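Local coordinates for protein binding component of ABC transporter (Wolinella succinogenes, PDB 3K4U) that binds lysine between its two lobes and probably serves as the solute-capturing component of an amino acid ABC transporter, at residues E[66-71]-E[192-197]; E[84-89]-E[205-210]; E[124-129]-E[160-165]. One frame throughout, in Å; residues are numbered along the deposited sequence.

In the fold
Followed from the N terminus, the chain first lays down residues 66-71, which hold an edge strand of the parallel sheet of one lobe, then residues 84-89 on the way to the long strand 89-98 that leads into the other lobe. There contact 3 closes a short loop, bringing helix 125-133 and strand 159-163 together, before the chain returns along strand 189-195. That return strand closes contact 1 on residues 66-71, and helix 200-216 then closes contact 2 on residues 84-89. Contacts 1 and 2 therefore cross along the chain, touch each other and share a lobe; contact 3 falls within both loops. Contacts 1 and 3, with centres about 19 Å apart, reach the bound lysine from different lobes.

Contact 1: E[66-71]-E[192-197]; sequences DIIISG and GWAIKK. With LYS (lysine), chain K.
Ile67, Ile68 and Ile69 run beside Trp193, Ala194 and Ile195 in the opposite direction, their chain directions 167° apart. Ile68 and Ala194 form the one bridge, an antiparallel hydrogen-bonded pair: Ile68 N donates to Ala194 O at 2.8 Å, while the return bond from Ala194 N to Ile68 O is weak at 3.3 Å. Next to these bonds, Ile67 CA and Trp193 CA make CA-H...O contacts to Ala194 O and Ile68 O respectively.

The Ile67 side chain can be followed outward. Its CB lies near Ala194 O and 3.9 Å from Ile195 CG2. With CG1 anti to the backbone N (chi1 -174°), that methylene comes to 3.6 Å from the same Ile195 methyl and also brushes Ala194 O. The terminal CD1 stays near that methyl and reaches Trp193 CB at 3.8 Å, the Ile67 and Trp193 side chains lying next to one another and pointing the same way.

This pairing belongs to the type II periplasmic binding protein fold, in which the strand returning from the second lobe joins the sheet of the first in antiparallel fashion. Here strand 189-195 meets strand 67-68, an edge strand of the parallel set 45-50, 6-11 and 67-68.

Ile69 supplies an off-centre CH-pi contact: its CG1 stands 4.1 Å from the centroid of the five-membered ring of Trp193, 30° off the normal, and CD1 lies over the same indole. Its CG2 branch reaches Trp193 CD1 at 3.4 Å. Met38 of helix 30-41 packs against Ile67, Ile69 and Trp193, whereas Leu60 of helix 56-61 touches Ile68 and Ala194. Beyond the paired residues, Gly71, whose positive phi favours glycine, offers its carbonyl O to the amino N of the bound lysine at 3.2 Å.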
loop_
_atom_site.group_PDB
_atom_site.type_symbol
_atom_site.label_atom_id
_atom_site.label_comp_id
_atom_site.label_asym_id
_atom_site.label_seq_id
_atom_site.Cartn_x
_atom_site.Cartn_y
_atom_site.Cartn_z
ATOM N N ASP E 66 33.037 17.095 16.552
ATOM C CA ASP E 66 31.840 16.440 17.068
ATOM C C ASP E 66 31.207 15.430 16.102
ATOM O O ASP E 66 30.638 14.415 16.530
ATOM C CB ASP E 66 30.852 17.494 17.536
ATOM C CG ASP E 66 31.467 18.423 18.586
ATOM O OD1 ASP E 66 32.206 17.899 19.450
ATOM O OD2 ASP E 66 31.244 19.665 18.552
ATOM N N ILE E 67 31.366 15.695 14.807
ATOM C CA ILE E 67 30.685 14.967 13.737
ATOM C C ILE E 67 31.501 15.135 12.447
ATOM O O ILE E 67 32.241 16.107 12.314
ATOM C CB ILE E 67 29.251 15.544 13.569
ATOM C CG1 ILE E 67 28.390 14.738 12.564
ATOM C CG2 ILE E 67 29.321 16.999 13.214
ATOM C CD1 ILE E 67 26.909 14.981 12.650
ATOM N N ILE E 68 31.405 14.173 11.525
ATOM C CA ILE E 68 32.087 14.226 10.222
ATOM C C ILE E 68 31.025 14.350 9.144
ATOM O O ILE E 68 30.236 13.441 8.940
ATOM C CB ILE E 68 32.810 12.900 9.932
ATOM C CG1 ILE E 68 34.048 12.709 10.816
ATOM C CG2 ILE E 68 33.222 12.783 8.455
ATOM C CD1 ILE E 68 34.797 11.419 10.462
ATOM N N ILE E 69 30.981 15.455 8.431
ATOM C CA ILE E 69 30.033 15.561 7.345
ATOM C C ILE E 69 30.864 15.842 6.110
ATOM O O ILE E 69 31.037 16.977 5.701
ATOM C CB ILE E 69 28.975 16.631 7.612
ATOM C CG1 ILE E 69 28.353 16.429 8.980
ATOM C CG2 ILE E 69 27.844 16.567 6.602
ATOM C CD1 ILE E 69 27.480 17.599 9.401
ATOM N N SER E 70 31.379 14.768 5.530
ATOM C CA SER E 70 32.376 14.809 4.482
ATOM C C SER E 70 32.035 13.835 3.381
ATOM O O SER E 70 32.909 13.361 2.689
ATOM C CB SER E 70 33.737 14.453 5.064
ATOM O OG SER E 70 34.750 15.190 4.399
ATOM N N GLY E 71 30.760 13.502 3.242
ATOM C CA GLY E 71 30.335 12.601 2.169
ATOM C C GLY E 71 30.963 11.244 2.321
ATOM O O GLY E 71 31.438 10.677 1.382
ATOM N N GLY E 192 26.960 8.571 5.169
ATOM C CA GLY E 192 26.415 8.982 6.455
ATOM C C GLY E 192 27.345 9.890 7.255
ATOM O O GLY E 192 28.550 9.949 6.965
ATOM N N TRP E 193 26.801 10.599 8.247
ATOM C CA TRP E 193 27.592 11.471 9.078
ATOM C C TRP E 193 28.093 10.543 10.130
ATOM O O TRP E 193 27.292 9.771 10.666
ATOM C CB TRP E 193 26.753 12.571 9.781
ATOM C CG TRP E 193 25.925 13.332 8.842
ATOM C CD1 TRP E 193 26.267 13.698 7.577
ATOM C CD2 TRP E 193 24.574 13.765 9.042
ATOM N NE1 TRP E 193 25.211 14.356 6.983
ATOM C CE2 TRP E 193 24.164 14.401 7.864
ATOM C CE3 TRP E 193 23.661 13.640 10.096
ATOM C CZ2 TRP E 193 22.887 14.923 7.703
ATOM C CZ3 TRP E 193 22.393 14.187 9.946
ATOM C CH2 TRP E 193 22.024 14.832 8.761
ATOM N N ALA E 194 29.379 10.646 10.474
ATOM C CA ALA E 194 29.926 9.873 11.591
ATOM C C ALA E 194 30.106 10.719 12.862
ATOM O O ALA E 194 30.227 11.964 12.805
ATOM C CB ALA E 194 31.212 9.231 11.201
ATOM N N ILE E 195 30.086 10.010 13.991
ATOM C CA ILE E 195 30.232 10.550 15.305
ATOM C C ILE E 195 30.866 9.478 16.205
ATOM O O ILE E 195 30.957 8.304 15.826
ATOM C CB ILE E 195 28.902 10.966 15.890
ATOM C CG1 ILE E 195 27.987 9.749 16.052
ATOM C CG2 ILE E 195 28.298 12.069 15.048
ATOM C CD1 ILE E 195 26.751 10.028 16.958
ATOM N N LYS E 196 31.307 9.843 17.399
ATOM C CA LYS E 196 31.939 8.806 18.165
ATOM C C LYS E 196 30.967 7.987 19.000
ATOM O O LYS E 196 29.883 8.428 19.349
ATOM C CB LYS E 196 33.123 9.310 18.969
ATOM C CG LYS E 196 32.880 10.506 19.749
ATOM C CD LYS E 196 34.106 10.772 20.542
ATOM C CE LYS E 196 34.061 10.018 21.883
ATOM N NZ LYS E 196 33.074 10.688 22.839
ATOM N N LYS E 197 31.412 6.779 19.313
ATOM C CA LYS E 197 30.605 5.758 19.885
ATOM C C LYS E 197 30.230 6.093 21.288
ATOM O O LYS E 197 30.876 6.938 21.931
ATOM C CB LYS E 197 31.409 4.486 19.932
ATOM C CG LYS E 197 31.704 3.884 18.602
ATOM C CD LYS E 197 32.899 2.977 18.749
ATOM C CE LYS E 197 32.515 1.544 18.566
ATOM N NZ LYS E 197 33.759 0.760 18.695
HETATM N N LYS K . 32.725 8.357 -0.418
HETATM C CA LYS K . 34.153 8.592 -0.434
HETATM C C LYS K . 34.757 7.824 0.719
HETATM O O LYS K . 34.098 7.660 1.744
HETATM C CB LYS K . 34.448 10.089 -0.257
HETATM C CG LYS K . 35.802 10.536 -0.755
HETATM C CD LYS K . 36.333 11.634 0.098
HETATM C CE LYS K . 37.513 12.368 -0.549
HETATM N NZ LYS K . 37.829 13.650 0.134
HETATM O OXT LYS K . 35.895 7.363 0.661
#

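Contact 2: E[84-89]-E[205-210]; sequences FVEPYI and WLNHFL
Asn207 and Leu210 of helix 200-216 hold the irregular segment 84-89 at Val85, Glu86 and Tyr88 by one polar bond and a set of apolar touches. Asn207 OD1 accepts the backbone N-H of Glu86 at 3.0 Å; the N-H...O angle is 156° and the donor lies in the plane of the amide carbonyl. The same oxygen sits 3.4 Å from Val85 CG1, as the two side chains slide past each other in opposite directions. Glu86 adds its CB and CG, which both lie close to OD1, so the amide oxygen meets both the backbone and the aliphatic stem of that residue.

Next to this bond the two branches of Val85 divide their work. CG2 reaches Leu206 CB at 3.5 Å, where the side chains cross at about a right angle, and CG1 looks across to Leu210 CD2 at 4.3 Å. Leu210 also forks: CD1 touches Tyr88 CB at 3.7 Å, and CD2 lies against the carbonyl oxygens of Glu86 and Pro87. Leu210 CG stands anti to the backbone N (chi1 -171°), and from it the two methyls reach the connecting segment.

What sets these groups in place is the helix spacing: Leu206, Asn207 and Leu210 occupy neighbouring positions on one side, and Leu210 N bonds to Leu206 O at 2.7 Å. On the other partner, Val85 is tied by backbone hydrogen bonds to Trp193, and Tyr88 to Leu191, while Lys214 further along the helix donates its NZ to Tyr88 O. The contact thus fastens the connection between strands 83-84 and 89-98 to helix 200-216, with strand 189-195 running past that connection and helix 30-41 packing against Tyr88 and against Trp205 and Phe209.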
loop_
_atom_site.group_PDB
_atom_site.type_symbol
_atom_site.label_atom_id
_atom_site.label_comp_id
_atom_site.label_asym_id
_atom_site.label_seq_id
_atom_site.Cartn_x
_atom_site.Cartn_y
_atom_site.Cartn_z
ATOM N N PHE E 84 27.530 5.629 12.686
ATOM C CA PHE E 84 26.969 6.383 11.601
ATOM C C PHE E 84 25.501 6.667 11.786
ATOM O O PHE E 84 24.804 5.928 12.455
ATOM C CB PHE E 84 27.120 5.611 10.341
ATOM C CG PHE E 84 28.451 5.740 9.721
ATOM C CD1 PHE E 84 28.754 6.868 8.975
ATOM C CD2 PHE E 84 29.387 4.741 9.844
ATOM C CE1 PHE E 84 29.959 6.997 8.381
ATOM C CE2 PHE E 84 30.607 4.870 9.232
ATOM C CZ PHE E 84 30.893 6.008 8.515
ATOM N N VAL E 85 25.060 7.772 11.205
ATOM C CA VAL E 85 23.692 8.203 11.215
ATOM C C VAL E 85 23.009 7.633 9.965
ATOM O O VAL E 85 23.672 7.434 8.963
ATOM C CB VAL E 85 23.667 9.742 11.204
ATOM C CG1 VAL E 85 22.350 10.286 10.705
ATOM C CG2 VAL E 85 23.919 10.246 12.601
ATOM N N GLU E 86 21.711 7.352 10.012
ATOM C CA GLU E 86 21.007 6.849 8.801
ATOM C C GLU E 86 21.547 7.565 7.569
ATOM O O GLU E 86 21.760 8.742 7.604
ATOM C CB GLU E 86 19.480 7.021 8.940
ATOM C CG GLU E 86 18.863 5.976 9.848
ATOM C CD GLU E 86 19.228 4.553 9.406
ATOM O OE1 GLU E 86 18.743 4.126 8.320
ATOM O OE2 GLU E 86 19.986 3.853 10.119
ATOM N N PRO E 87 21.786 6.865 6.460
ATOM C CA PRO E 87 22.565 7.558 5.436
ATOM C C PRO E 87 21.803 8.746 4.878
ATOM O O PRO E 87 20.592 8.769 5.005
ATOM C CB PRO E 87 22.770 6.476 4.385
ATOM C CG PRO E 87 21.635 5.640 4.526
ATOM C CD PRO E 87 21.269 5.584 5.971
ATOM N N TYR E 88 22.461 9.728 4.266
ATOM C CA TYR E 88 21.707 10.913 3.891
ATOM C C TYR E 88 21.631 11.114 2.396
ATOM O O TYR E 88 20.766 11.839 1.877
ATOM C CB TYR E 88 22.219 12.155 4.622
ATOM C CG TYR E 88 23.636 12.559 4.280
ATOM C CD1 TYR E 88 23.898 13.553 3.328
ATOM C CD2 TYR E 88 24.712 11.931 4.877
ATOM C CE1 TYR E 88 25.189 13.918 3.017
ATOM C CE2 TYR E 88 25.995 12.271 4.552
ATOM C CZ TYR E 88 26.241 13.284 3.636
ATOM O OH TYR E 88 27.567 13.635 3.349
ATOM N N ILE E 89 22.510 10.433 1.685
ATOM C CA ILE E 89 22.445 10.379 0.217
ATOM C C ILE E 89 23.117 9.054 -0.169
ATOM O O ILE E 89 23.943 8.538 0.585
ATOM C CB ILE E 89 23.129 11.593 -0.429
ATOM C CG1 ILE E 89 23.131 11.487 -1.944
ATOM C CG2 ILE E 89 24.580 11.735 0.086
ATOM C CD1 ILE E 89 23.181 12.793 -2.603
ATOM N N TRP E 205 19.153 12.343 17.985
ATOM C CA TRP E 205 18.922 13.722 17.512
ATOM C C TRP E 205 19.185 13.850 16.039
ATOM O O TRP E 205 18.376 14.416 15.300
ATOM C CB TRP E 205 19.760 14.742 18.267
ATOM C CG TRP E 205 19.294 16.140 17.981
ATOM C CD1 TRP E 205 18.375 16.826 18.681
ATOM C CD2 TRP E 205 19.711 16.988 16.908
ATOM N NE1 TRP E 205 18.161 18.052 18.089
ATOM C CE2 TRP E 205 19.000 18.175 17.015
ATOM C CE3 TRP E 205 20.627 16.848 15.858
ATOM C CZ2 TRP E 205 19.146 19.225 16.112
ATOM C CZ3 TRP E 205 20.805 17.904 14.962
ATOM C CH2 TRP E 205 20.050 19.072 15.086
ATOM N N LEU E 206 20.308 13.322 15.591
ATOM C CA LEU E 206 20.637 13.430 14.184
ATOM C C LEU E 206 19.631 12.742 13.274
ATOM O O LEU E 206 19.185 13.331 12.292
ATOM C CB LEU E 206 22.010 12.859 13.912
ATOM C CG LEU E 206 23.261 13.645 14.254
ATOM C CD1 LEU E 206 22.844 15.032 14.560
ATOM C CD2 LEU E 206 23.874 12.996 15.413
ATOM N N ASN E 207 19.277 11.494 13.606
ATOM C CA ASN E 207 18.327 10.702 12.811
ATOM C C ASN E 207 17.009 11.451 12.658
ATOM O O ASN E 207 16.437 11.509 11.565
ATOM C CB ASN E 207 18.102 9.365 13.482
ATOM C CG ASN E 207 19.213 8.358 13.187
ATOM O OD1 ASN E 207 19.932 8.471 12.198
ATOM N ND2 ASN E 207 19.349 7.365 14.045
ATOM N N HIS E 208 16.550 12.088 13.730
ATOM C CA HIS E 208 15.318 12.842 13.609
ATOM C C HIS E 208 15.483 14.178 12.853
ATOM O O HIS E 208 14.534 14.641 12.218
ATOM C CB HIS E 208 14.691 13.081 14.971
ATOM C CG HIS E 208 13.991 11.891 15.518
ATOM N ND1 HIS E 208 14.398 11.262 16.672
ATOM C CD2 HIS E 208 12.912 11.202 15.064
ATOM C CE1 HIS E 208 13.587 10.242 16.911
ATOM N NE2 HIS E 208 12.680 10.182 15.949
ATOM N N PHE E 209 16.678 14.778 12.927
ATOM C CA PHE E 209 17.000 15.991 12.162
ATOM C C PHE E 209 17.044 15.650 10.688
ATOM O O PHE E 209 16.521 16.407 9.850
ATOM C CB PHE E 209 18.334 16.636 12.632
ATOM C CG PHE E 209 18.957 17.557 11.611
ATOM C CD1 PHE E 209 18.469 18.842 11.420
ATOM C CD2 PHE E 209 20.015 17.132 10.839
ATOM C CE1 PHE E 209 19.016 19.691 10.439
ATOM C CE2 PHE E 209 20.569 17.991 9.855
ATOM C CZ PHE E 209 20.053 19.263 9.656
ATOM N N LEU E 210 17.626 14.492 10.373
ATOM C CA LEU E 210 17.633 14.000 8.977
ATOM C C LEU E 210 16.233 13.763 8.444
ATOM O O LEU E 210 15.924 14.179 7.336
ATOM C CB LEU E 210 18.469 12.746 8.820
ATOM C CG LEU E 210 18.721 12.254 7.398
ATOM C CD1 LEU E 210 19.317 13.337 6.506
ATOM C CD2 LEU E 210 19.651 11.045 7.406
#

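Contact 3: E[124-129]-E[160-165]; sequences VSAEYA and FIFDLP. With LYS (lysine), chain K.
Phe162 holds CG anti to its backbone N (chi1 -154°), and the ring carried from it meets Val124, while Asp163 has CG anti to its own carbonyl carbon (chi1 -61°), and its carboxylate meets Ser125 CB and the ligand. This is the second lobe of the type II periplasmic binding protein fold: helix 125-133, which follows strand 117-121, packs on strand 159-163, their local axes 7.6 Å apart. Ala126 CB rests 3.6 Å from Ile161 O, a carbonyl that also accepts a hydrogen bond from Thr120. Val124 CG1 meets Phe162 CE1 at 3.9 Å, the side chains crossing at about a right angle.

Both segments grip the bound lysine. Ser125 N, in the first turn of the helix, donates to its OXT at 2.7 Å, and the helix start would probably favour that negative charge. The lysine amino N bonds to Asp163 OD1 at 2.7 Å. An alanine in place of Asp163 would probably leave the lysine amino group without this carboxylate partner, with the longer bond to Gly71 O remaining. Along the ligand chain, Phe162 CZ lies 3.6 Å from lysine CG, and lysine CE sits at the ring edge, in its plane.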
loop_
_atom_site.group_PDB
_atom_site.type_symbol
_atom_site.label_atom_id
_atom_site.label_comp_id
_atom_site.label_asym_id
_atom_site.label_seq_id
_atom_site.Cartn_x
_atom_site.Cartn_y
_atom_site.Cartn_z
ATOM N N VAL E 124 40.639 5.741 -0.280
ATOM C CA VAL E 124 39.287 6.278 -0.336
ATOM C C VAL E 124 38.335 5.238 -1.005
ATOM O O VAL E 124 38.794 4.353 -1.729
ATOM C CB VAL E 124 39.362 7.612 -1.096
ATOM C CG1 VAL E 124 38.641 7.556 -2.393
ATOM C CG2 VAL E 124 38.901 8.703 -0.261
ATOM N N SER E 125 37.027 5.347 -0.770
ATOM C CA SER E 125 36.056 4.383 -1.285
ATOM C C SER E 125 36.446 3.846 -2.644
ATOM O O SER E 125 36.455 2.639 -2.857
ATOM C CB SER E 125 34.680 5.009 -1.434
ATOM O OG SER E 125 33.858 4.702 -0.346
ATOM N N ALA E 126 36.772 4.746 -3.563
ATOM C CA ALA E 126 37.104 4.355 -4.918
ATOM C C ALA E 126 38.330 3.445 -4.943
ATOM O O ALA E 126 38.355 2.433 -5.645
ATOM C CB ALA E 126 37.325 5.589 -5.760
ATOM N N GLU E 127 39.348 3.790 -4.166
ATOM C CA GLU E 127 40.561 3.045 -4.235
ATOM C C GLU E 127 40.330 1.576 -3.893
ATOM O O GLU E 127 40.875 0.700 -4.579
ATOM C CB GLU E 127 41.597 3.643 -3.319
ATOM C CG GLU E 127 42.992 3.345 -3.794
ATOM C CD GLU E 127 43.815 2.737 -2.711
ATOM O OE1 GLU E 127 43.709 3.198 -1.550
ATOM O OE2 GLU E 127 44.591 1.816 -3.038
ATOM N N TYR E 128 39.512 1.324 -2.861
ATOM C CA TYR E 128 39.130 -0.035 -2.434
ATOM C C TYR E 128 38.206 -0.767 -3.438
ATOM O O TYR E 128 38.361 -1.969 -3.685
ATOM C CB TYR E 128 38.510 0.001 -1.030
ATOM C CG TYR E 128 39.397 0.712 -0.030
ATOM C CD1 TYR E 128 40.553 0.081 0.478
ATOM C CD2 TYR E 128 39.107 2.027 0.401
ATOM C CE1 TYR E 128 41.403 0.743 1.377
ATOM C CE2 TYR E 128 39.947 2.687 1.311
ATOM C CZ TYR E 128 41.094 2.042 1.784
ATOM O OH TYR E 128 41.925 2.682 2.685
ATOM N N ALA E 129 37.257 -0.030 -4.003
ATOM C CA ALA E 129 36.386 -0.540 -5.065
ATOM C C ALA E 129 37.212 -0.933 -6.300
ATOM O O ALA E 129 37.174 -2.094 -6.731
ATOM C CB ALA E 129 35.309 0.475 -5.432
ATOM N N PHE E 160 39.440 7.986 -14.853
ATOM C CA PHE E 160 39.302 8.343 -13.439
ATOM C C PHE E 160 38.092 7.620 -12.812
ATOM O O PHE E 160 37.050 7.471 -13.447
ATOM C CB PHE E 160 39.138 9.863 -13.348
ATOM C CG PHE E 160 39.052 10.398 -11.943
ATOM C CD1 PHE E 160 40.176 10.425 -11.116
ATOM C CD2 PHE E 160 37.860 10.905 -11.455
ATOM C CE1 PHE E 160 40.088 10.908 -9.826
ATOM C CE2 PHE E 160 37.787 11.386 -10.163
ATOM C CZ PHE E 160 38.907 11.387 -9.355
ATOM N N ILE E 161 38.242 7.142 -11.583
ATOM C CA ILE E 161 37.151 6.444 -10.867
ATOM C C ILE E 161 36.885 7.128 -9.543
ATOM O O ILE E 161 37.812 7.442 -8.807
ATOM C CB ILE E 161 37.455 4.970 -10.558
ATOM C CG1 ILE E 161 36.223 4.306 -9.892
ATOM C CG2 ILE E 161 38.695 4.850 -9.648
ATOM C CD1 ILE E 161 36.342 2.751 -9.665
ATOM N N PHE E 162 35.614 7.347 -9.231
ATOM C CA PHE E 162 35.260 8.067 -8.024
ATOM C C PHE E 162 33.748 8.122 -7.908
ATOM O O PHE E 162 33.045 7.814 -8.863
ATOM C CB PHE E 162 35.834 9.495 -8.089
ATOM C CG PHE E 162 36.088 10.093 -6.752
ATOM C CD1 PHE E 162 37.301 9.880 -6.103
ATOM C CD2 PHE E 162 35.121 10.863 -6.132
ATOM C CE1 PHE E 162 37.522 10.412 -4.837
ATOM C CE2 PHE E 162 35.337 11.396 -4.878
ATOM C CZ PHE E 162 36.540 11.175 -4.228
ATOM N N ASP E 163 33.276 8.515 -6.728
ATOM C CA ASP E 163 31.890 8.809 -6.483
ATOM C C ASP E 163 31.295 9.605 -7.635
ATOM O O ASP E 163 31.858 10.602 -8.097
ATOM C CB ASP E 163 31.711 9.560 -5.160
ATOM C CG ASP E 163 32.185 8.754 -3.938
ATOM O OD1 ASP E 163 31.658 8.958 -2.806
ATOM O OD2 ASP E 163 33.097 7.928 -4.106
ATOM N N LEU E 164 30.137 9.122 -8.091
ATOM C CA LEU E 164 29.447 9.645 -9.265
ATOM C C LEU E 164 29.100 11.131 -9.193
ATOM O O LEU E 164 29.140 11.820 -10.214
ATOM C CB LEU E 164 28.173 8.833 -9.512
ATOM C CG LEU E 164 27.354 9.132 -10.757
ATOM C CD1 LEU E 164 26.802 7.836 -11.223
ATOM C CD2 LEU E 164 26.240 10.104 -10.455
ATOM N N PRO E 165 28.732 11.632 -7.999
ATOM C CA PRO E 165 28.331 13.041 -7.999
ATOM C C PRO E 165 29.509 13.958 -8.194
ATOM O O PRO E 165 29.343 15.056 -8.704
ATOM C CB PRO E 165 27.672 13.224 -6.641
ATOM C CG PRO E 165 27.246 11.788 -6.243
ATOM C CD PRO E 165 28.377 10.962 -6.739
HETATM N N LYS K . 32.725 8.357 -0.418
HETATM C CA LYS K . 34.153 8.592 -0.434
HETATM C C LYS K . 34.757 7.824 0.719
HETATM O O LYS K . 34.098 7.660 1.744
HETATM C CB LYS K . 34.448 10.089 -0.257
HETATM C CG LYS K . 35.802 10.536 -0.755
HETATM C CD LYS K . 36.333 11.634 0.098
HETATM C CE LYS K . 37.513 12.368 -0.549
HETATM N NZ LYS K . 37.829 13.650 0.134
HETATM O OXT LYS K . 35.895 7.363 0.661
#